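Local coordinates for protein N-acetyltransferase (PDB 4M85) that probably transfers an acetyl group from acetyl-CoA to an acceptor, typically an amine, of a still undefined substrate, at residues 6-10 with 56-60; 81-85 with 102-108. All blocks are in the same frame, centred on the assembly; numbering follows the deposited sequence.

Interaction 1: 6-10 with 56-60; sequences RQARP and FYQHI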
loop_
_atom_site.group_PDB
_atom_site.type_symbol
_atom_site.label_atom_id
_atom_site.label_comp_id
_atom_site.label_asym_id
_atom_site.label_seq_id
_atom_site.Cartn_x
_atom_site.Cartn_y
_atom_site.Cartn_z
ATOM N N ARG A 6 4.722 14.623 -1.117
ATOM C CA ARG A 6 5.203 14.631 -2.495
ATOM C C ARG A 6 5.214 13.235 -3.085
ATOM O O ARG A 6 5.095 12.229 -2.359
ATOM C CB ARG A 6 6.632 15.195 -2.554
ATOM C CG ARG A 6 7.596 14.518 -1.582
ATOM C CD ARG A 6 9.068 14.661 -1.960
ATOM N NE ARG A 6 9.923 13.953 -1.001
ATOM C CZ ARG A 6 10.336 12.689 -1.133
ATOM N NH1 ARG A 6 9.991 11.952 -2.182
ATOM N NH2 ARG A 6 11.093 12.149 -0.201
ATOM N N GLN A 7 5.401 13.171 -4.403
ATOM C CA GLN A 7 5.560 11.899 -5.076
ATOM C C GLN A 7 6.804 11.218 -4.559
ATOM O O GLN A 7 7.828 11.858 -4.324
ATOM C CB GLN A 7 5.681 12.062 -6.586
ATOM C CG GLN A 7 4.372 12.223 -7.325
ATOM C CD GLN A 7 3.503 10.968 -7.348
ATOM O OE1 GLN A 7 2.281 11.088 -7.369
ATOM N NE2 GLN A 7 4.117 9.774 -7.344
ATOM N N ALA A 8 6.712 9.900 -4.394
ATOM C CA ALA A 8 7.854 9.081 -4.038
ATOM C C ALA A 8 8.910 9.207 -5.132
ATOM O O ALA A 8 8.588 9.484 -6.285
ATOM C CB ALA A 8 7.419 7.634 -3.891
ATOM N N ARG A 9 10.173 9.066 -4.756
ATOM C CA ARG A 9 11.259 8.970 -5.711
ATOM C C ARG A 9 11.947 7.629 -5.497
ATOM O O ARG A 9 11.778 7.016 -4.445
ATOM C CB ARG A 9 12.267 10.076 -5.461
ATOM C CG ARG A 9 11.737 11.494 -5.613
ATOM C CD ARG A 9 12.880 12.482 -5.389
ATOM N NE ARG A 9 12.392 13.821 -5.050
ATOM C CZ ARG A 9 12.456 14.398 -3.843
ATOM N NH1 ARG A 9 12.991 13.793 -2.797
ATOM N NH2 ARG A 9 11.977 15.619 -3.689
ATOM N N PRO A 10 12.743 7.177 -6.479
ATOM C CA PRO A 10 13.393 5.861 -6.374
ATOM C C PRO A 10 14.123 5.641 -5.056
ATOM O O PRO A 10 14.061 4.552 -4.482
ATOM C CB PRO A 10 14.377 5.889 -7.545
ATOM C CG PRO A 10 13.651 6.679 -8.593
ATOM C CD PRO A 10 12.844 7.719 -7.850
ATOM N N PHE A 56 5.000 0.264 -7.204
ATOM C CA PHE A 56 5.835 1.192 -7.976
ATOM C C PHE A 56 5.842 2.560 -7.318
ATOM O O PHE A 56 4.819 2.997 -6.813
ATOM C CB PHE A 56 5.370 1.365 -9.428
ATOM C CG PHE A 56 6.481 1.713 -10.389
ATOM C CD1 PHE A 56 6.282 2.626 -11.433
ATOM C CD2 PHE A 56 7.735 1.068 -10.309
ATOM C CE1 PHE A 56 7.316 2.905 -12.349
ATOM C CE2 PHE A 56 8.753 1.355 -11.192
ATOM C CZ PHE A 56 8.554 2.276 -12.224
ATOM N N TYR A 57 6.986 3.235 -7.343
ATOM C CA TYR A 57 7.109 4.573 -6.741
ATOM C C TYR A 57 6.181 5.577 -7.401
ATOM O O TYR A 57 5.813 6.583 -6.782
ATOM C CB TYR A 57 8.573 5.089 -6.740
ATOM C CG TYR A 57 9.096 5.528 -8.083
ATOM C CD1 TYR A 57 9.723 4.631 -8.924
ATOM C CD2 TYR A 57 8.977 6.849 -8.504
ATOM C CE1 TYR A 57 10.203 5.015 -10.152
ATOM C CE2 TYR A 57 9.441 7.248 -9.743
ATOM C CZ TYR A 57 10.054 6.326 -10.565
ATOM O OH TYR A 57 10.517 6.690 -11.801
ATOM N N GLN A 58 5.776 5.293 -8.646
ATOM C CA GLN A 58 4.834 6.133 -9.363
ATOM C C GLN A 58 3.425 5.979 -8.809
ATOM O O GLN A 58 2.555 6.702 -9.223
ATOM C CB GLN A 58 4.774 5.769 -10.855
ATOM C CG GLN A 58 6.044 6.056 -11.619
ATOM C CD GLN A 58 5.868 5.831 -13.113
ATOM O OE1 GLN A 58 5.318 4.814 -13.543
ATOM N NE2 GLN A 58 6.352 6.779 -13.914
ATOM N N HIS A 59 3.191 5.018 -7.914
ATOM C CA HIS A 59 1.881 4.842 -7.328
ATOM C C HIS A 59 1.853 5.378 -5.905
ATOM O O HIS A 59 0.867 5.167 -5.204
ATOM C CB HIS A 59 1.486 3.355 -7.279
ATOM C CG HIS A 59 1.388 2.707 -8.621
ATOM N ND1 HIS A 59 1.380 1.340 -8.786
ATOM C CD2 HIS A 59 1.339 3.244 -9.862
ATOM C CE1 HIS A 59 1.276 1.065 -10.071
ATOM N NE2 HIS A 59 1.274 2.198 -10.746
ATOM N N ILE A 60 2.935 6.041 -5.471
ATOM C CA ILE A 60 3.127 6.333 -4.054
ATOM C C ILE A 60 3.346 7.818 -3.797
ATOM O O ILE A 60 4.153 8.458 -4.479
ATOM C CB ILE A 60 4.300 5.511 -3.473
ATOM C CG1 ILE A 60 4.037 4.001 -3.687
ATOM C CG2 ILE A 60 4.514 5.861 -1.987
ATOM C CD1 ILE A 60 5.119 3.060 -3.180
#
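Residues 56-60 bring the chain from helix 37-49 into strand 60-65 through a short 3-10 turn, closed by the backbone bonds His59 N to Phe56 O (2.8 Å) and Ile60 N to Tyr57 O (3.2 Å). Tyr57 turns its CA-CB bond toward residues 6-10 and loses more area to them, 80 Å², than any other residue of the contact. Its CB packs 4.0 Å from Ala8 CB. Its p rotamer lays the ring beside the backbone of 8-10: Ala8 O lies at the ring edge, 3.5 Å from Tyr57 CD2, while Pro10 CD sits over one face, 4.0 Å from the ring centroid and 14° off its normal, a CH-pi contact. Here the first strand of a GNAT fold, 4-7, runs out along the edge of the mixed sheet, antiparallel to 60-65, and the chain bends toward helix 13-26. The CA-to-CB bonds of Gln58 and His59 point away from 6-10, and the His59 ring meets those of Tyr76 and Tyr84. Ala8 N donates to Ile60 O at 2.9 Å and 170°, and the pairing goes on between Arg6 and Val62. Gln7 NE2 also approaches Ile60 O, at 3.2 Å, but is too poorly angled for a hydrogen bond. Ile60 CB touches Ala8 CB at 3.8 Å, and both side chains rest on Ile16 of helix 13-26.

Interaction 2: 81-85 with 102-108; sequences ELKYE and TPLPVKE
Glu85, Glu81 and Leu82 carry most of this contact between the first helical turn at 81-85, closed by Glu85 N to Glu81 O at 3.0 Å, and the irregular segment 102-108. The segment runs against the helix direction, Leu104 nearest Glu85 (CA-CA 6.8 Å) and Lys107 nearest Leu82 (6.6 Å). Helix 81-86, following strand 68-77, thereby holds the loop that leads into strand 114-121 of the GNAT fold. The buried Glu85 and Glu81 both point CA to CB toward it. Glu85 (chi1 t, chi2 p) curls its carboxylate into the bend at 102-104: OE2 accepts a very short 2.5 Å hydrogen bond from Thr102 OG1 (p rotamer) and a 2.7 Å bond from Leu104 N. Backbone phi/psi is helix-like at Pro103 (-69/-25°), -139/67° at Leu104, turns again at Pro105 (-63/-29°) and is extended at Val106 (-70/138°) and Lys107 (-79/107°). Glu81 is stretched, chi1 and chi2 both t, so that OE2 accepts from Glu108 N at 2.7 Å and 169°. A water donates to Glu81 OE1 (2.7 Å) and accepts a weak bond from Lys107 NZ (3.1 Å), whose salt bridge is with Asp111. Between the acids, Leu82 (m, t) places CD2 3.6 Å from Pro105 O. Carboxylates thus accept from backbone amides of an irregular loop, pinning it at two points; Arg54 salt-bridges both glutamates, partly offsetting their negative charge.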
loop_
_atom_site.group_PDB
_atom_site.type_symbol
_atom_site.label_atom_id
_atom_site.label_comp_id
_atom_site.label_asym_id
_atom_site.label_seq_id
_atom_site.Cartn_x
_atom_site.Cartn_y
_atom_site.Cartn_z
ATOM N N GLU A 81 -5.048 -3.777 -11.812
ATOM C CA GLU A 81 -4.516 -4.355 -10.562
ATOM C C GLU A 81 -3.698 -5.627 -10.786
ATOM O O GLU A 81 -2.569 -5.735 -10.312
ATOM C CB GLU A 81 -5.643 -4.689 -9.568
ATOM C CG GLU A 81 -5.134 -5.196 -8.227
ATOM C CD GLU A 81 -6.232 -5.646 -7.267
ATOM O OE1 GLU A 81 -7.438 -5.401 -7.507
ATOM O OE2 GLU A 81 -5.886 -6.264 -6.240
ATOM N N LEU A 82 -4.302 -6.602 -11.459
ATOM C CA LEU A 82 -3.647 -7.888 -11.697
ATOM C C LEU A 82 -2.455 -7.744 -12.666
ATOM O O LEU A 82 -1.515 -8.511 -12.583
ATOM C CB LEU A 82 -4.663 -8.929 -12.184
ATOM C CG LEU A 82 -5.751 -9.348 -11.183
ATOM C CD1 LEU A 82 -6.467 -10.596 -11.689
ATOM C CD2 LEU A 82 -5.182 -9.613 -9.802
ATOM N N LYS A 83 -2.466 -6.738 -13.543
ATOM C CA LYS A 83 -1.308 -6.475 -14.395
ATOM C C LYS A 83 -0.127 -5.944 -13.585
ATOM O O LYS A 83 1.035 -6.335 -13.806
ATOM C CB LYS A 83 -1.651 -5.486 -15.490
ATOM C CG LYS A 83 -0.496 -5.250 -16.445
ATOM C CD LYS A 83 -0.826 -4.175 -17.462
ATOM C CE LYS A 83 -0.192 -2.843 -17.108
ATOM N NZ LYS A 83 -1.007 -1.690 -17.574
ATOM N N TYR A 84 -0.414 -5.052 -12.639
ATOM C CA TYR A 84 0.622 -4.604 -11.697
ATOM C C TYR A 84 1.217 -5.776 -10.890
ATOM O O TYR A 84 2.449 -5.896 -10.745
ATOM C CB TYR A 84 0.063 -3.512 -10.769
ATOM C CG TYR A 84 -0.413 -2.269 -11.501
ATOM C CD1 TYR A 84 0.281 -1.774 -12.591
ATOM C CD2 TYR A 84 -1.568 -1.599 -11.099
ATOM C CE1 TYR A 84 -0.142 -0.640 -13.254
ATOM C CE2 TYR A 84 -2.005 -0.465 -11.761
ATOM C CZ TYR A 84 -1.290 0.008 -12.833
ATOM O OH TYR A 84 -1.725 1.136 -13.517
ATOM N N GLU A 85 0.341 -6.623 -10.366
ATOM C CA GLU A 85 0.745 -7.789 -9.567
ATOM C C GLU A 85 1.664 -8.744 -10.335
ATOM O O GLU A 85 2.628 -9.252 -9.805
ATOM C CB GLU A 85 -0.505 -8.551 -9.095
ATOM C CG GLU A 85 -0.235 -9.867 -8.361
ATOM C CD GLU A 85 0.546 -9.674 -7.076
ATOM O OE1 GLU A 85 0.659 -8.520 -6.630
ATOM O OE2 GLU A 85 1.044 -10.680 -6.521
ATOM N N THR A 102 3.753 -14.726 -6.925
ATOM C CA THR A 102 3.644 -13.318 -6.638
ATOM C C THR A 102 2.955 -13.163 -5.257
ATOM O O THR A 102 2.143 -14.007 -4.850
ATOM C CB THR A 102 2.950 -12.539 -7.784
ATOM O OG1 THR A 102 1.541 -12.777 -7.777
ATOM C CG2 THR A 102 3.536 -12.927 -9.144
ATOM N N PRO A 103 3.320 -12.112 -4.517
ATOM C CA PRO A 103 2.923 -11.959 -3.103
ATOM C C PRO A 103 1.443 -11.695 -2.854
ATOM O O PRO A 103 0.958 -12.025 -1.774
ATOM C CB PRO A 103 3.747 -10.761 -2.605
ATOM C CG PRO A 103 4.496 -10.231 -3.762
ATOM C CD PRO A 103 4.231 -11.055 -4.985
ATOM N N LEU A 104 0.728 -11.134 -3.834
ATOM C CA LEU A 104 -0.668 -10.732 -3.632
ATOM C C LEU A 104 -1.561 -11.055 -4.846
ATOM O O LEU A 104 -2.013 -10.146 -5.524
ATOM C CB LEU A 104 -0.707 -9.225 -3.288
ATOM C CG LEU A 104 -0.261 -8.765 -1.889
ATOM C CD1 LEU A 104 0.091 -7.281 -1.905
ATOM C CD2 LEU A 104 -1.322 -9.022 -0.822
ATOM N N PRO A 105 -1.790 -12.365 -5.140
ATOM C CA PRO A 105 -2.595 -12.815 -6.295
ATOM C C PRO A 105 -4.064 -12.411 -6.298
ATOM O O PRO A 105 -4.641 -12.270 -7.383
ATOM C CB PRO A 105 -2.514 -14.346 -6.211
ATOM C CG PRO A 105 -2.150 -14.640 -4.781
ATOM C CD PRO A 105 -1.234 -13.516 -4.403
ATOM N N VAL A 106 -4.663 -12.233 -5.117
ATOM C CA VAL A 106 -6.080 -11.923 -5.014
ATOM C C VAL A 106 -6.349 -10.504 -5.528
ATOM O O VAL A 106 -5.567 -9.567 -5.265
ATOM C CB VAL A 106 -6.604 -12.111 -3.572
ATOM C CG1 VAL A 106 -8.112 -11.830 -3.487
ATOM C CG2 VAL A 106 -6.325 -13.534 -3.078
ATOM N N LYS A 107 -7.443 -10.375 -6.275
ATOM C CA LYS A 107 -7.939 -9.111 -6.780
ATOM C C LYS A 107 -8.661 -8.424 -5.621
ATOM O O LYS A 107 -9.751 -8.840 -5.232
ATOM C CB LYS A 107 -8.909 -9.350 -7.962
ATOM C CG LYS A 107 -9.211 -8.125 -8.819
ATOM C CD LYS A 107 -10.103 -8.496 -10.006
ATOM C CE LYS A 107 -10.380 -7.311 -10.928
ATOM N NZ LYS A 107 -11.507 -6.463 -10.453
ATOM N N GLU A 108 -8.045 -7.378 -5.070
ATOM C CA GLU A 108 -8.585 -6.675 -3.897
ATOM C C GLU A 108 -9.604 -5.585 -4.267
ATOM O O GLU A 108 -10.399 -5.200 -3.433
ATOM C CB GLU A 108 -7.437 -6.070 -3.040
ATOM C CG GLU A 108 -6.344 -7.055 -2.607
ATOM C CD GLU A 108 -5.237 -6.424 -1.756
ATOM O OE1 GLU A 108 -5.420 -5.290 -1.255
ATOM O OE2 GLU A 108 -4.166 -7.046 -1.584
HETATM O O HOH W 1 -9.104 -4.702 -9.547
#

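Overall arrangement
The two contacts follow one another along the chain, interaction 1 closing at residue 60 before interaction 2 opens at 81, with their centres about 19 Å apart and each about 12 Å from the centre of the chain. Strands 60-65 and 68-77, neighbours in the sheet, form the path between them. They touch where His59 CE1 packs 3.9 Å from Tyr84 CE1. Arg54 also connects them, its O accepting from His59 ND1 while its side chain bridges Glu81 and Glu85. Interaction 1 fastens the connection before strand 60-65 to the sheet edge at strand 4-7; interaction 2 holds together two parts of one connection, helix 81-86 after strand 68-77 and the loop leading into strand 114-121.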